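Local structure of succinyl-CoA ligase (ADP-forming) subunit alpha (6HXI) at residues A125-R129 with P208-D214; I216-N222 with K250-L255; M227-E233 with P254-T260; I242-K247 with A293-A299. The protein binds coenzyme A and joins a mixed alpha/beta CoA-ligase region to a largely helical region related to the C-terminal domain of citrate synthase. All coordinates share one frame; numbering follows the deposited sequence.

Contact 1 (A125-R129 with P208-D214)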
loop_
_atom_site.group_PDB
_atom_site.type_symbol
_atom_site.label_atom_id
_atom_site.label_comp_id
_atom_site.label_asym_id
_atom_site.label_seq_id
_atom_site.Cartn_x
_atom_site.Cartn_y
_atom_site.Cartn_z
ATOM N N ALA B 125 4.122 45.813 -36.302
ATOM C CA ALA B 125 3.735 47.223 -36.391
ATOM C C ALA B 125 2.843 47.463 -37.577
ATOM O O ALA B 125 1.792 48.078 -37.406
ATOM C CB ALA B 125 4.969 48.119 -36.478
ATOM N N ALA B 126 3.239 46.959 -38.779
ATOM C CA ALA B 126 2.472 47.090 -40.014
ATOM C C ALA B 126 1.129 46.321 -39.909
ATOM O O ALA B 126 0.097 46.845 -40.340
ATOM C CB ALA B 126 3.285 46.574 -41.179
ATOM N N THR B 127 1.142 45.106 -39.308
ATOM C CA THR B 127 -0.060 44.295 -39.098
ATOM C C THR B 127 -1.026 45.071 -38.202
ATOM O O THR B 127 -2.208 45.164 -38.518
ATOM C CB THR B 127 0.305 42.896 -38.558
ATOM O OG1 THR B 127 1.066 42.220 -39.549
ATOM C CG2 THR B 127 -0.912 42.040 -38.227
ATOM N N ALA B 128 -0.495 45.691 -37.141
ATOM C CA ALA B 128 -1.269 46.491 -36.196
ATOM C C ALA B 128 -1.929 47.678 -36.869
ATOM O O ALA B 128 -3.140 47.864 -36.718
ATOM C CB ALA B 128 -0.386 46.939 -35.032
ATOM N N ARG B 129 -1.159 48.440 -37.656
ATOM C CA ARG B 129 -1.640 49.632 -38.377
ATOM C C ARG B 129 -2.726 49.287 -39.403
ATOM O O ARG B 129 -3.742 49.976 -39.449
ATOM C CB ARG B 129 -0.470 50.441 -39.003
ATOM C CG ARG B 129 0.481 51.019 -37.939
ATOM C CD ARG B 129 1.630 51.859 -38.490
ATOM N NE ARG B 129 2.917 51.588 -37.824
ATOM C CZ ARG B 129 3.304 52.088 -36.647
ATOM N NH1 ARG B 129 4.497 51.784 -36.151
ATOM N NH2 ARG B 129 2.498 52.889 -35.957
ATOM N N PRO B 208 9.677 50.024 -33.247
ATOM C CA PRO B 208 8.670 49.592 -32.258
ATOM C C PRO B 208 7.327 49.243 -32.901
ATOM O O PRO B 208 7.114 49.544 -34.070
ATOM C CB PRO B 208 8.571 50.797 -31.324
ATOM C CG PRO B 208 8.877 52.001 -32.247
ATOM C CD PRO B 208 9.808 51.504 -33.300
ATOM N N GLY B 209 6.438 48.610 -32.130
ATOM C CA GLY B 209 5.095 48.252 -32.576
ATOM C C GLY B 209 4.258 49.496 -32.776
ATOM O O GLY B 209 3.424 49.557 -33.686
ATOM N N SER B 210 4.512 50.515 -31.930
ATOM C CA SER B 210 3.874 51.825 -31.973
ATOM C C SER B 210 4.926 52.863 -31.603
ATOM O O SER B 210 5.754 52.628 -30.714
ATOM C CB SER B 210 2.699 51.899 -31.002
ATOM O OG SER B 210 3.075 51.545 -29.680
ATOM N N ASN B 211 4.930 53.981 -32.321
ATOM C CA ASN B 211 5.860 55.076 -32.109
ATOM C C ASN B 211 5.328 55.973 -31.007
ATOM O O ASN B 211 4.156 55.865 -30.641
ATOM C CB ASN B 211 6.064 55.848 -33.428
ATOM C CG ASN B 211 6.881 55.040 -34.421
ATOM O OD1 ASN B 211 6.342 54.399 -35.329
ATOM N ND2 ASN B 211 8.194 54.945 -34.185
ATOM N N MET B 212 6.184 56.834 -30.449
ATOM C CA MET B 212 5.761 57.737 -29.385
ATOM C C MET B 212 4.608 58.630 -29.829
ATOM O O MET B 212 3.678 58.842 -29.043
ATOM C CB MET B 212 6.925 58.598 -28.884
ATOM C CG MET B 212 7.894 57.862 -27.983
ATOM S SD MET B 212 9.258 58.975 -27.572
ATOM C CE MET B 212 10.058 58.070 -26.468
ATOM N N LEU B 213 4.652 59.134 -31.088
ATOM C CA LEU B 213 3.618 60.029 -31.634
ATOM C C LEU B 213 2.225 59.422 -31.617
ATOM O O LEU B 213 1.280 60.151 -31.337
ATOM C CB LEU B 213 3.961 60.573 -33.038
ATOM C CG LEU B 213 2.978 61.621 -33.621
ATOM C CD1 LEU B 213 2.920 62.901 -32.761
ATOM C CD2 LEU B 213 3.290 61.924 -35.074
ATOM N N ASP B 214 2.090 58.099 -31.869
ATOM C CA ASP B 214 0.797 57.400 -31.847
ATOM C C ASP B 214 0.082 57.701 -30.523
ATOM O O ASP B 214 -1.059 58.193 -30.536
ATOM C CB ASP B 214 0.987 55.874 -32.026
ATOM C CG ASP B 214 1.763 55.438 -33.262
ATOM O OD1 ASP B 214 2.247 56.323 -34.010
ATOM O OD2 ASP B 214 1.897 54.209 -33.478
#
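Gly209 brings its backbone up against Ala125 of helix 118-130, with the two CA atoms 4.2 Å apart, shortly before the chain enters helix 212-221. Small groups allow this approach: Ala125 points its CB at the loop and places it 3.5 Å from Pro208 O, while Ala125 CA makes a CA-H...O contact of 3.6 Å with Gly209 O. One turn further along the helix, Arg129 spans the remaining gap. Its CG lies beside the backbone N (chi1 -64°) and the chain bends at chi3, which brings the guanidinium across the loop, with Gly209 O over one face. The edge of the group serves Asp214: Arg129 NH2 forms a salt bridge with Asp214 OD2 at 2.9 Å, meeting that oxygen on its syn side. The bond is bent, 136° at the hydrogen, and the carboxylate stands almost upright on the guanidinium plane (85°). Asp214 OD2 also takes a weak bond from Asn211 N at 3.3 Å. The Asn211 amide lies roughly parallel to the guanidinium, and its ND2 is held by Asp238. Tyr126 of the neighbouring citrate lyase chain packs on Pro208 and Asn211. A buried, uncharged backbone approach is thus flanked by one ion pair on its more exposed side, and the position of Asp214 in the first turn of helix 212-221 would probably also favour its negative charge, as would the arginine.

Contact 2 (I216-N222 with K250-L255)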
loop_
_atom_site.group_PDB
_atom_site.type_symbol
_atom_site.label_atom_id
_atom_site.label_comp_id
_atom_site.label_asym_id
_atom_site.label_seq_id
_atom_site.Cartn_x
_atom_site.Cartn_y
_atom_site.Cartn_z
ATOM N N ILE B 216 1.124 60.075 -28.208
ATOM C CA ILE B 216 1.035 61.531 -28.007
ATOM C C ILE B 216 -0.242 62.093 -28.656
ATOM O O ILE B 216 -0.910 62.955 -28.058
ATOM C CB ILE B 216 2.329 62.300 -28.427
ATOM C CG1 ILE B 216 3.488 61.964 -27.466
ATOM C CG2 ILE B 216 2.088 63.829 -28.468
ATOM C CD1 ILE B 216 4.881 62.498 -27.839
ATOM N N LEU B 217 -0.600 61.566 -29.850
ATOM C CA LEU B 217 -1.807 61.971 -30.584
ATOM C C LEU B 217 -3.078 61.570 -29.860
ATOM O O LEU B 217 -4.052 62.308 -29.926
ATOM C CB LEU B 217 -1.818 61.473 -32.040
ATOM C CG LEU B 217 -0.822 62.122 -32.986
ATOM C CD1 LEU B 217 -0.933 61.517 -34.372
ATOM C CD2 LEU B 217 -1.005 63.629 -33.048
ATOM N N ARG B 218 -3.062 60.429 -29.146
ATOM C CA ARG B 218 -4.193 59.990 -28.333
ATOM C C ARG B 218 -4.357 60.938 -27.133
ATOM O O ARG B 218 -5.486 61.251 -26.771
ATOM C CB ARG B 218 -3.993 58.573 -27.803
ATOM C CG ARG B 218 -4.177 57.446 -28.804
ATOM C CD ARG B 218 -4.222 56.089 -28.112
ATOM N NE ARG B 218 -3.056 55.833 -27.256
ATOM C CZ ARG B 218 -3.041 55.975 -25.934
ATOM N NH1 ARG B 218 -4.121 56.402 -25.294
ATOM N NH2 ARG B 218 -1.938 55.727 -25.247
ATOM N N TYR B 219 -3.243 61.369 -26.502
ATOM C CA TYR B 219 -3.283 62.282 -25.361
ATOM C C TYR B 219 -3.846 63.638 -25.773
ATOM O O TYR B 219 -4.512 64.283 -24.962
ATOM C CB TYR B 219 -1.888 62.471 -24.744
ATOM C CG TYR B 219 -1.176 61.208 -24.309
ATOM C CD1 TYR B 219 -1.890 60.061 -23.958
ATOM C CD2 TYR B 219 0.209 61.175 -24.182
ATOM C CE1 TYR B 219 -1.238 58.903 -23.545
ATOM C CE2 TYR B 219 0.871 60.020 -23.759
ATOM C CZ TYR B 219 0.143 58.892 -23.428
ATOM O OH TYR B 219 0.796 57.761 -23.009
ATOM N N GLU B 220 -3.573 64.063 -27.035
ATOM C CA GLU B 220 -4.023 65.329 -27.626
ATOM C C GLU B 220 -5.539 65.372 -27.829
ATOM O O GLU B 220 -6.135 66.460 -27.791
ATOM C CB GLU B 220 -3.326 65.576 -28.964
ATOM C CG GLU B 220 -2.451 66.818 -28.975
ATOM C CD GLU B 220 -3.152 68.168 -29.000
ATOM O OE1 GLU B 220 -3.867 68.465 -29.985
ATOM O OE2 GLU B 220 -2.913 68.967 -28.067
ATOM N N ARG B 221 -6.150 64.191 -28.069
ATOM C CA ARG B 221 -7.586 64.028 -28.274
ATOM C C ARG B 221 -8.330 63.848 -26.945
ATOM O O ARG B 221 -9.490 64.266 -26.845
ATOM C CB ARG B 221 -7.876 62.840 -29.200
ATOM C CG ARG B 221 -7.510 63.068 -30.675
ATOM C CD ARG B 221 -7.977 61.909 -31.556
ATOM N NE ARG B 221 -7.316 60.637 -31.221
ATOM C CZ ARG B 221 -7.713 59.441 -31.649
ATOM N NH1 ARG B 221 -8.777 59.328 -32.433
ATOM N NH2 ARG B 221 -7.050 58.350 -31.292
ATOM N N ASN B 222 -7.669 63.240 -25.929
ATOM C CA ASN B 222 -8.256 62.997 -24.610
ATOM C C ASN B 222 -8.504 64.287 -23.818
ATOM O O ASN B 222 -7.549 64.986 -23.486
ATOM C CB ASN B 222 -7.409 61.994 -23.795
ATOM C CG ASN B 222 -8.134 61.327 -22.636
ATOM O OD1 ASN B 222 -9.147 61.812 -22.103
ATOM N ND2 ASN B 222 -7.602 60.198 -22.189
ATOM N N LYS B 250 -0.281 70.061 -34.694
ATOM C CA LYS B 250 -1.056 68.844 -34.422
ATOM C C LYS B 250 -1.081 68.535 -32.916
ATOM O O LYS B 250 -1.921 67.753 -32.467
ATOM C CB LYS B 250 -0.511 67.648 -35.224
ATOM C CG LYS B 250 -0.756 67.747 -36.727
ATOM C CD LYS B 250 -0.142 66.570 -37.476
ATOM C CE LYS B 250 -0.362 66.662 -38.961
ATOM N NZ LYS B 250 -1.698 66.142 -39.338
ATOM N N ILE B 251 -0.151 69.155 -32.146
ATOM C CA ILE B 251 -0.027 69.047 -30.689
ATOM C C ILE B 251 -0.118 70.469 -30.126
ATOM O O ILE B 251 0.856 71.222 -30.182
ATOM C CB ILE B 251 1.274 68.315 -30.229
ATOM C CG1 ILE B 251 1.426 66.922 -30.871
ATOM C CG2 ILE B 251 1.377 68.249 -28.682
ATOM C CD1 ILE B 251 2.865 66.472 -30.998
ATOM N N THR B 252 -1.300 70.828 -29.605
ATOM C CA THR B 252 -1.589 72.152 -29.037
ATOM C C THR B 252 -1.365 72.207 -27.519
ATOM O O THR B 252 -1.089 73.285 -26.988
ATOM C CB THR B 252 -2.992 72.629 -29.436
ATOM O OG1 THR B 252 -3.976 71.789 -28.829
ATOM C CG2 THR B 252 -3.189 72.681 -30.952
ATOM N N LYS B 253 -1.497 71.054 -26.827
ATOM C CA LYS B 253 -1.287 70.930 -25.378
ATOM C C LYS B 253 0.192 71.125 -25.065
ATOM O O LYS B 253 1.012 70.745 -25.910
ATOM C CB LYS B 253 -1.752 69.558 -24.878
ATOM C CG LYS B 253 -3.249 69.486 -24.681
ATOM C CD LYS B 253 -3.756 68.065 -24.524
ATOM C CE LYS B 253 -5.214 68.048 -24.885
ATOM N NZ LYS B 253 -5.796 66.706 -24.776
ATOM N N PRO B 254 0.575 71.725 -23.901
ATOM C CA PRO B 254 2.015 71.906 -23.625
ATOM C C PRO B 254 2.733 70.564 -23.467
ATOM O O PRO B 254 2.235 69.674 -22.783
ATOM C CB PRO B 254 2.040 72.789 -22.374
ATOM C CG PRO B 254 0.731 72.575 -21.726
ATOM C CD PRO B 254 -0.260 72.242 -22.792
ATOM N N LEU B 255 3.859 70.399 -24.184
ATOM C CA LEU B 255 4.669 69.184 -24.226
ATOM C C LEU B 255 6.066 69.354 -23.612
ATOM O O LEU B 255 6.864 70.144 -24.121
ATOM C CB LEU B 255 4.791 68.693 -25.687
ATOM C CG LEU B 255 5.442 67.313 -25.881
ATOM C CD1 LEU B 255 4.508 66.368 -26.569
ATOM C CD2 LEU B 255 6.747 67.420 -26.646
#
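Lys253 and Glu220 exchange polar bonds between the end of helix 212-221 and the loop leading to strand 255-260, in an alpha/beta domain of the flavodoxin-like kind found in this ligase family. The extended Lys253 side chain runs to the helix terminus, where NZ donates to Tyr219 O at 2.7 Å, on a lone pair in the carbonyl plane. NZ also donates to Asn222 O at 2.8 Å, but from 42° above that carbonyl plane; a weak bond to Glu220 O and one to Ile225 O add to these, so several backbone carbonyls gather round the ammonium. In return, the Glu220 chain, bent at chi2 (-73°), turns its carboxylate to the loop. Glu220 OE2 accepts from Lys253 N at 2.8 Å, nearly in line with its C-O bond, and from Thr252 OG1 at 3.1 Å through its syn lone pair; Thr252 N adds a weak bond. Two full bonds and a weak one thus hold OE2 against the loop. Farther in, the aliphatic part of Glu220 passes over Ile251, with CG 4.1 Å from Ile251 CG2. Ile216 crosses both Ile251 and Leu255 at about a right angle: its CG2 meets Ile251 CD1 at 3.7 Å and Leu255 CD1 at 4.0 Å.

Contact 3 (M227-E233 with P254-T260)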
loop_
_atom_site.group_PDB
_atom_site.type_symbol
_atom_site.label_atom_id
_atom_site.label_comp_id
_atom_site.label_asym_id
_atom_site.label_seq_id
_atom_site.Cartn_x
_atom_site.Cartn_y
_atom_site.Cartn_z
ATOM N N MET B 227 -1.717 68.047 -20.126
ATOM C CA MET B 227 -0.264 68.149 -20.190
ATOM C C MET B 227 0.351 66.896 -20.811
ATOM O O MET B 227 -0.045 65.782 -20.448
ATOM C CB MET B 227 0.207 68.270 -18.741
ATOM C CG MET B 227 1.364 69.148 -18.535
ATOM S SD MET B 227 1.734 69.105 -16.770
ATOM C CE MET B 227 3.442 68.834 -16.854
ATOM N N ILE B 228 1.331 67.062 -21.729
ATOM C CA ILE B 228 2.036 65.919 -22.340
ATOM C C ILE B 228 3.523 65.948 -21.932
ATOM O O ILE B 228 4.120 67.012 -21.838
ATOM C CB ILE B 228 1.815 65.751 -23.878
ATOM C CG1 ILE B 228 0.313 65.925 -24.268
ATOM C CG2 ILE B 228 2.356 64.385 -24.371
ATOM C CD1 ILE B 228 0.012 66.140 -25.773
ATOM N N ALA B 229 4.085 64.796 -21.592
ATOM C CA ALA B 229 5.487 64.704 -21.187
ATOM C C ALA B 229 6.121 63.513 -21.872
ATOM O O ALA B 229 5.521 62.441 -21.891
ATOM C CB ALA B 229 5.585 64.552 -19.675
ATOM N N CYS B 230 7.314 63.683 -22.463
ATOM C CA CYS B 230 7.973 62.521 -23.056
ATOM C C CYS B 230 9.469 62.492 -22.825
ATOM O O CYS B 230 10.097 63.512 -22.584
ATOM C CB CYS B 230 7.622 62.327 -24.524
ATOM S SG CYS B 230 8.319 63.560 -25.619
ATOM N N LEU B 231 10.010 61.289 -22.831
ATOM C CA LEU B 231 11.419 61.024 -22.610
ATOM C C LEU B 231 11.901 60.077 -23.704
ATOM O O LEU B 231 11.493 58.927 -23.738
ATOM C CB LEU B 231 11.594 60.397 -21.214
ATOM C CG LEU B 231 13.009 60.228 -20.672
ATOM C CD1 LEU B 231 13.654 61.570 -20.369
ATOM C CD2 LEU B 231 12.999 59.332 -19.416
ATOM N N GLY B 232 12.704 60.597 -24.617
ATOM C CA GLY B 232 13.272 59.828 -25.712
ATOM C C GLY B 232 14.734 59.515 -25.481
ATOM O O GLY B 232 15.244 59.709 -24.371
ATOM N N GLU B 233 15.410 59.000 -26.524
ATOM C CA GLU B 233 16.846 58.675 -26.495
ATOM C C GLU B 233 17.449 58.740 -27.899
ATOM O O GLU B 233 16.717 58.711 -28.893
ATOM C CB GLU B 233 17.142 57.315 -25.797
ATOM C CG GLU B 233 16.664 56.100 -26.558
ATOM C CD GLU B 233 16.996 54.728 -26.002
ATOM O OE1 GLU B 233 17.627 54.634 -24.918
ATOM O OE2 GLU B 233 16.635 53.735 -26.682
ATOM N N PRO B 254 0.575 71.725 -23.901
ATOM C CA PRO B 254 2.015 71.906 -23.625
ATOM C C PRO B 254 2.733 70.564 -23.467
ATOM O O PRO B 254 2.235 69.674 -22.783
ATOM C CB PRO B 254 2.040 72.789 -22.374
ATOM C CG PRO B 254 0.731 72.575 -21.726
ATOM C CD PRO B 254 -0.260 72.242 -22.792
ATOM N N LEU B 255 3.859 70.399 -24.184
ATOM C CA LEU B 255 4.669 69.184 -24.226
ATOM C C LEU B 255 6.066 69.354 -23.612
ATOM O O LEU B 255 6.864 70.144 -24.121
ATOM C CB LEU B 255 4.791 68.693 -25.687
ATOM C CG LEU B 255 5.442 67.313 -25.881
ATOM C CD1 LEU B 255 4.508 66.368 -26.569
ATOM C CD2 LEU B 255 6.747 67.420 -26.646
ATOM N N VAL B 256 6.370 68.582 -22.547
ATOM C CA VAL B 256 7.694 68.554 -21.903
ATOM C C VAL B 256 8.462 67.468 -22.638
ATOM O O VAL B 256 7.923 66.384 -22.859
ATOM C CB VAL B 256 7.645 68.295 -20.369
ATOM C CG1 VAL B 256 9.048 68.252 -19.772
ATOM C CG2 VAL B 256 6.794 69.346 -19.650
ATOM N N ALA B 257 9.695 67.752 -23.059
ATOM C CA ALA B 257 10.464 66.760 -23.803
ATOM C C ALA B 257 11.939 66.717 -23.445
ATOM O O ALA B 257 12.578 67.752 -23.313
ATOM C CB ALA B 257 10.305 67.004 -25.291
ATOM N N TRP B 258 12.486 65.499 -23.316
ATOM C CA TRP B 258 13.908 65.292 -23.075
ATOM C C TRP B 258 14.400 64.045 -23.792
ATOM O O TRP B 258 13.747 63.005 -23.733
ATOM C CB TRP B 258 14.284 65.284 -21.579
ATOM C CG TRP B 258 15.765 65.101 -21.366
ATOM C CD1 TRP B 258 16.401 63.967 -20.942
ATOM C CD2 TRP B 258 16.800 66.035 -21.711
ATOM N NE1 TRP B 258 17.763 64.154 -20.956
ATOM C CE2 TRP B 258 18.036 65.413 -21.424
ATOM C CE3 TRP B 258 16.801 67.343 -22.220
ATOM C CZ2 TRP B 258 19.262 66.062 -21.619
ATOM C CZ3 TRP B 258 18.014 67.981 -22.423
ATOM C CH2 TRP B 258 19.226 67.349 -22.114
ATOM N N VAL B 259 15.545 64.165 -24.484
ATOM C CA VAL B 259 16.177 63.069 -25.214
ATOM C C VAL B 259 17.513 62.737 -24.520
ATOM O O VAL B 259 18.392 63.594 -24.402
ATOM C CB VAL B 259 16.332 63.370 -26.734
ATOM C CG1 VAL B 259 17.007 62.210 -27.455
ATOM C CG2 VAL B 259 14.980 63.683 -27.378
ATOM N N THR B 260 17.632 61.499 -24.023
ATOM C CA THR B 260 18.827 61.006 -23.320
ATOM C C THR B 260 19.897 60.537 -24.337
ATOM O O THR B 260 19.570 60.211 -25.479
ATOM C CB THR B 260 18.431 59.895 -22.335
ATOM O OG1 THR B 260 18.076 58.749 -23.086
ATOM C CG2 THR B 260 17.258 60.281 -21.450
#
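Leu231 turns its CD1 methyl to the edge of the Trp258 ring, in the ring plane and 3.7 Å from Trp258 CD1. With CG anti to the backbone N (chi1 -171°), Leu231 leans toward the neighbouring strand, and Thr260 there brings CG2 to 4.0 Å from Leu231 CD1. On the opposite face of the sheet, Ile228 and Leu255 cross obliquely, with Ile228 CG2 3.7 Å from Leu255 CD1. Cys230 continues that face, its SG 4.0 Å from Ala257 CB, and Phe294 of helix 287-297 covers Leu255 and Ala257. These pairs are set by the parallel register of strands 227-233 and 255-260, the two strands of a beta-alpha-beta unit whose helix is 239-247. Backbone bonds run from Ile228 N to Pro254 O at 3.0 Å through to Thr260 N and Gly232 O, also at 3.0 Å. Gly232 O receives a second bond from Thr260 OG1 at 3.3 Å, in the carbonyl plane and on a lone pair. Strand 227-233 is also bonded to strand 172-176. Facing backbone N-H and C=O groups are therefore paired between the strands, apolar side chains make up most of both faces, and Glu233 and Thr260 are polar members at one end, where the Thr260 hydroxyl doubles the last link.

Contact 4 (I242-K247 with A293-A299)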
loop_
_atom_site.group_PDB
_atom_site.type_symbol
_atom_site.label_atom_id
_atom_site.label_comp_id
_atom_site.label_asym_id
_atom_site.label_seq_id
_atom_site.Cartn_x
_atom_site.Cartn_y
_atom_site.Cartn_z
ATOM N N ILE B 242 7.316 63.675 -33.711
ATOM C CA ILE B 242 6.741 64.548 -32.683
ATOM C C ILE B 242 7.016 65.991 -33.018
ATOM O O ILE B 242 6.079 66.785 -33.051
ATOM C CB ILE B 242 7.213 64.168 -31.244
ATOM C CG1 ILE B 242 6.925 62.663 -30.929
ATOM C CG2 ILE B 242 6.589 65.091 -30.179
ATOM C CD1 ILE B 242 7.925 62.034 -30.006
ATOM N N ILE B 243 8.286 66.325 -33.289
ATOM C CA ILE B 243 8.749 67.677 -33.646
ATOM C C ILE B 243 8.008 68.192 -34.893
ATOM O O ILE B 243 7.610 69.361 -34.921
ATOM C CB ILE B 243 10.307 67.674 -33.783
ATOM C CG1 ILE B 243 10.982 67.433 -32.404
ATOM C CG2 ILE B 243 10.859 68.930 -34.478
ATOM C CD1 ILE B 243 12.330 66.678 -32.465
ATOM N N GLN B 244 7.771 67.306 -35.890
ATOM C CA GLN B 244 7.034 67.672 -37.106
ATOM C C GLN B 244 5.562 67.910 -36.794
ATOM O O GLN B 244 4.976 68.840 -37.349
ATOM C CB GLN B 244 7.192 66.622 -38.213
ATOM C CG GLN B 244 6.811 67.173 -39.594
ATOM C CD GLN B 244 7.507 66.466 -40.726
ATOM O OE1 GLN B 244 7.253 65.287 -41.015
ATOM N NE2 GLN B 244 8.380 67.193 -41.414
ATOM N N ALA B 245 4.978 67.096 -35.881
ATOM C CA ALA B 245 3.586 67.248 -35.462
ATOM C C ALA B 245 3.399 68.521 -34.627
ATOM O O ALA B 245 2.375 69.190 -34.747
ATOM C CB ALA B 245 3.137 66.027 -34.692
ATOM N N LEU B 246 4.419 68.865 -33.826
ATOM C CA LEU B 246 4.509 70.054 -32.985
ATOM C C LEU B 246 4.599 71.299 -33.901
ATOM O O LEU B 246 3.966 72.322 -33.614
ATOM C CB LEU B 246 5.789 69.907 -32.135
ATOM C CG LEU B 246 5.820 70.387 -30.683
ATOM C CD1 LEU B 246 4.642 69.907 -29.895
ATOM C CD2 LEU B 246 7.073 69.898 -30.006
ATOM N N LYS B 247 5.357 71.192 -35.020
ATOM C CA LYS B 247 5.522 72.257 -36.007
ATOM C C LYS B 247 4.244 72.483 -36.830
ATOM O O LYS B 247 3.902 73.631 -37.111
ATOM C CB LYS B 247 6.715 71.963 -36.932
ATOM C CG LYS B 247 8.059 72.397 -36.359
ATOM C CD LYS B 247 9.237 71.877 -37.175
ATOM C CE LYS B 247 10.532 72.592 -36.858
ATOM N NZ LYS B 247 11.099 72.202 -35.537
ATOM N N ALA B 293 16.140 70.411 -31.840
ATOM C CA ALA B 293 14.964 70.424 -32.718
ATOM C C ALA B 293 13.667 70.474 -31.891
ATOM O O ALA B 293 12.683 71.060 -32.338
ATOM C CB ALA B 293 14.971 69.209 -33.628
ATOM N N PHE B 294 13.677 69.875 -30.673
ATOM C CA PHE B 294 12.535 69.909 -29.751
ATOM C C PHE B 294 12.354 71.333 -29.195
ATOM O O PHE B 294 11.228 71.822 -29.165
ATOM C CB PHE B 294 12.683 68.881 -28.618
ATOM C CG PHE B 294 11.830 67.634 -28.744
ATOM C CD1 PHE B 294 10.439 67.717 -28.767
ATOM C CD2 PHE B 294 12.414 66.372 -28.766
ATOM C CE1 PHE B 294 9.652 66.559 -28.862
ATOM C CE2 PHE B 294 11.626 65.216 -28.863
ATOM C CZ PHE B 294 10.253 65.317 -28.916
ATOM N N ARG B 295 13.458 71.996 -28.787
ATOM C CA ARG B 295 13.437 73.364 -28.262
ATOM C C ARG B 295 12.842 74.321 -29.310
ATOM O O ARG B 295 11.904 75.054 -28.998
ATOM C CB ARG B 295 14.859 73.812 -27.881
ATOM C CG ARG B 295 15.082 73.993 -26.390
ATOM C CD ARG B 295 16.536 74.293 -26.068
ATOM N NE ARG B 295 17.370 73.086 -26.080
ATOM C CZ ARG B 295 17.736 72.403 -24.994
ATOM N NH1 ARG B 295 17.349 72.801 -23.786
ATOM N NH2 ARG B 295 18.501 71.326 -25.107
ATOM N N GLN B 296 13.350 74.235 -30.566
ATOM C CA GLN B 296 12.956 75.024 -31.742
ATOM C C GLN B 296 11.506 74.799 -32.195
ATOM O O GLN B 296 10.938 75.670 -32.853
ATOM C CB GLN B 296 13.920 74.757 -32.912
ATOM C CG GLN B 296 15.310 75.365 -32.719
ATOM C CD GLN B 296 16.326 74.801 -33.679
ATOM O OE1 GLN B 296 16.219 74.953 -34.901
ATOM N NE2 GLN B 296 17.354 74.160 -33.143
ATOM N N ALA B 297 10.917 73.632 -31.863
ATOM C CA ALA B 297 9.530 73.284 -32.212
ATOM C C ALA B 297 8.485 73.836 -31.217
ATOM O O ALA B 297 7.289 73.800 -31.509
ATOM C CB ALA B 297 9.384 71.778 -32.354
ATOM N N GLY B 298 8.937 74.347 -30.071
ATOM C CA GLY B 298 8.050 74.911 -29.060
ATOM C C GLY B 298 7.773 74.025 -27.863
ATOM O O GLY B 298 6.900 74.351 -27.057
ATOM N N ALA B 299 8.511 72.911 -27.716
ATOM C CA ALA B 299 8.375 72.024 -26.562
ATOM C C ALA B 299 9.119 72.642 -25.357
ATOM O O ALA B 299 9.989 73.498 -25.538
ATOM C CB ALA B 299 8.956 70.646 -26.880
#
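Ile243 sets its CG1 over the face of the Phe294 ring where helices 239-247 and 287-297 run side by side in nearly the same direction, on one layer of the flavodoxin-like alpha/beta domain. The axes of the short segments approach to 9.3 Å at an angle of 13°. Ile243 CG1 sits over the ring centre in a CH-pi contact, 3.7 Å from the Phe294 centroid and 12° off the ring normal, and the two side chains cross at about a right angle. With CG1 anti to the carbonyl carbon (chi1 -67°), Ile243 can use its branches separately: CD1 reaches Ala293 CB at 3.8 Å, and CG2 turns to Ala297 CB. The edge of the Phe294 ring is met by Ile242, whose CG2 is 3.6 Å from Phe294 CE1, and more loosely by Leu246 CD2. The opposite end of the helix interface is built on Ala297, whose CB is met by Leu246 CD2 at 3.8 Å and lies 3.6 Å from Lys247 NZ on the exposed side. Beyond it, the helix ends in a Schellman motif with Gly298 at positive phi. Phe294 O accepts from both Ala297 N and Ala299 N, which approach from opposite faces of its plane. Inward, Phe294 also touches Val259 of strand 255-260, so the ring is wedged between helix and sheet, whereas Ile242 leans on Met212 and Ile216 of helix 212-221. The turn after Gly298 leads the chain back to Leu246, whose CD2 is 3.7 Å from Ala299 CB.

Overall arrangement
Contact 3 forms the core of the group: its buried parallel strands are held by backbone bonds. Contacts 2 and 4 lie next to it, their centres about 12 and 11 Å from its own, and both are partly buried. Contact 4 packs on one face of the sheet through apolar side chains. Contact 2 shares Pro254 and Leu255 with contact 3, but there a lysine and a glutamate address backbone groups. Helix 212-221 links contacts 1 and 2, and Leu213 CD1 packs 4.0 Å from Ile251 CD1 between them. Contact 1 is itself buried but farther off, about 19 Å between its centre and that of contact 3, and is the one with a salt bridge across it.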